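Side-chain contact in WlaRA, TDP-fucose-3,4-ketoisomerase (Campylobacter jejuni subsp. jejuni 81116, PDB 5TPV), which belongs to the WxcM-like family of the cupin clan, small proteins built largely of antiparallel beta-sheet: residues K124-C127 and E128-N132. Sequence-based numbering, arbitrary orientation.
Sequences KYFC and ELKNN
Glu128 and Tyr125, three residues apart on one helix, run side by side and point the same way. Carboxylate OE1 of Glu128 sits 3.7 Å from CD1 of Tyr125, at the ring's edge and in its plane, so the oxygen faces aryl C-H groups instead of the pi cloud. The planes of ring and carboxylate stand 73° apart. Glu128 reaches this edge because its CG lies anti to the backbone N (chi1 -150°) and the chain stays extended beyond it. Cys127 contributes chiefly through its backbone: its O accepts the N-H of Asn131 at 2.8 Å. Asn131 OD1 lies 3.1 Å from Cys127 O, but both are acceptors and cannot bond each other, and ND2 is at a poor angle, so the side-chain amide does not cap this carbonyl. Three more i to i+4 bonds, among them the nearly straight one from Leu129 N to Tyr125 O (2.8 Å, 173°), confirm regular alpha-helix throughout. On another side of the helix, CB of Lys130 rests over one face of the Phe126 ring, 4.2 Å from CE1 and offset toward the rim. The lysine chain then bends at chi2, and its NZ is hydrogen-bonded to Met92 O. Phe126 and Leu129 also touch Met92 and Ile120, joining helix 123-136 to strand 119-120 and a loop of the cupin-clan domain. An acid oxygen at the aromatic edge probably meets the slightly positive ring hydrogens; to the four backbone hydrogen bonds between the segments, the side chains thus add this weak, exposed edge contact and an apolar one at buried Phe126.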
loop_
_atom_site.group_PDB
_atom_site.type_symbol
_atom_site.label_atom_id
_atom_site.label_comp_id
_atom_site.label_asym_id
_atom_site.label_seq_id
_atom_site.Cartn_x
_atom_site.Cartn_y
_atom_site.Cartn_z
ATOM N N LYS B 124 -28.495 -8.164 7.990
ATOM C CA LYS B 124 -29.369 -9.225 8.484
ATOM C C LYS B 124 -28.796 -10.593 8.108
ATOM O O LYS B 124 -28.563 -11.435 8.976
ATOM C CB LYS B 124 -30.815 -9.091 7.931
ATOM C CG LYS B 124 -31.430 -7.687 7.776
ATOM C CD LYS B 124 -32.076 -7.140 9.047
ATOM C CE LYS B 124 -33.443 -7.764 9.314
ATOM N NZ LYS B 124 -33.677 -8.015 10.765
ATOM N N TYR B 125 -28.543 -10.805 6.817
ATOM C CA TYR B 125 -27.900 -12.042 6.363
ATOM C C TYR B 125 -26.428 -12.205 6.791
ATOM O O TYR B 125 -25.970 -13.334 7.003
ATOM C CB TYR B 125 -28.060 -12.194 4.840
ATOM C CG TYR B 125 -29.537 -12.182 4.522
ATOM C CD1 TYR B 125 -30.366 -13.177 5.060
ATOM C CD2 TYR B 125 -30.116 -11.130 3.801
ATOM C CE1 TYR B 125 -31.723 -13.154 4.846
ATOM C CE2 TYR B 125 -31.480 -11.098 3.577
ATOM C CZ TYR B 125 -32.261 -12.120 4.106
ATOM O OH TYR B 125 -33.603 -12.133 3.916
ATOM N N PHE B 126 -25.708 -11.096 6.956
ATOM C CA PHE B 126 -24.391 -11.169 7.626
ATOM C C PHE B 126 -24.510 -11.872 8.982
ATOM O O PHE B 126 -23.746 -12.813 9.265
ATOM C CB PHE B 126 -23.683 -9.796 7.771
ATOM C CG PHE B 126 -22.497 -9.831 8.716
ATOM C CD1 PHE B 126 -21.355 -10.530 8.378
ATOM C CD2 PHE B 126 -22.582 -9.277 9.987
ATOM C CE1 PHE B 126 -20.277 -10.614 9.244
ATOM C CE2 PHE B 126 -21.516 -9.349 10.855
ATOM C CZ PHE B 126 -20.347 -9.989 10.465
ATOM N N CYS B 127 -25.456 -11.412 9.803
ATOM C CA CYS B 127 -25.640 -11.983 11.153
ATOM C C CYS B 127 -26.019 -13.463 11.080
ATOM O O CYS B 127 -25.487 -14.285 11.816
ATOM C CB CYS B 127 -26.658 -11.203 11.995
ATOM S SG CYS B 127 -26.227 -9.499 12.430
ATOM N N GLU B 128 -26.873 -13.816 10.134
ATOM C CA GLU B 128 -27.300 -15.215 9.954
ATOM C C GLU B 128 -26.106 -16.078 9.539
ATOM O O GLU B 128 -25.848 -17.131 10.155
ATOM C CB GLU B 128 -28.422 -15.265 8.896
ATOM C CG GLU B 128 -29.468 -16.371 9.007
ATOM C CD GLU B 128 -30.642 -16.160 8.051
ATOM O OE1 GLU B 128 -30.512 -16.454 6.829
ATOM O OE2 GLU B 128 -31.701 -15.683 8.532
ATOM N N LEU B 129 -25.376 -15.655 8.496
ATOM C CA LEU B 129 -24.218 -16.467 8.037
ATOM C C LEU B 129 -23.146 -16.613 9.141
ATOM O O LEU B 129 -22.605 -17.702 9.426
ATOM C CB LEU B 129 -23.638 -15.883 6.755
ATOM C CG LEU B 129 -24.596 -15.873 5.538
ATOM C CD1 LEU B 129 -23.956 -15.218 4.326
ATOM C CD2 LEU B 129 -25.069 -17.272 5.120
ATOM N N LYS B 130 -22.920 -15.509 9.845
ATOM C CA LYS B 130 -21.916 -15.490 10.904
ATOM C C LYS B 130 -22.343 -16.342 12.117
ATOM O O LYS B 130 -21.588 -17.188 12.568
ATOM C CB LYS B 130 -21.680 -14.023 11.289
ATOM C CG LYS B 130 -20.663 -13.777 12.387
ATOM C CD LYS B 130 -19.240 -13.852 11.846
ATOM C CE LYS B 130 -18.318 -13.215 12.862
ATOM N NZ LYS B 130 -16.907 -13.346 12.413
ATOM N N ASN B 131 -23.539 -16.101 12.661
ATOM C CA ASN B 131 -24.139 -16.986 13.687
ATOM C C ASN B 131 -24.094 -18.487 13.332
ATOM O O ASN B 131 -23.847 -19.324 14.199
ATOM C CB ASN B 131 -25.575 -16.559 14.006
ATOM C CG ASN B 131 -25.651 -15.161 14.614
ATOM O OD1 ASN B 131 -24.640 -14.472 14.763
ATOM N ND2 ASN B 131 -26.862 -14.718 14.949
ATOM N N ASN B 132 -24.291 -18.814 12.057
ATOM C CA ASN B 132 -24.171 -20.192 11.583
ATOM C C ASN B 132 -22.737 -20.725 11.601
ATOM O O ASN B 132 -22.515 -21.892 11.960
ATOM C CB ASN B 132 -24.752 -20.331 10.143
ATOM C CG ASN B 132 -24.159 -21.514 9.399
ATOM O OD1 ASN B 132 -24.687 -22.623 9.471
ATOM N ND2 ASN B 132 -23.011 -21.306 8.744
#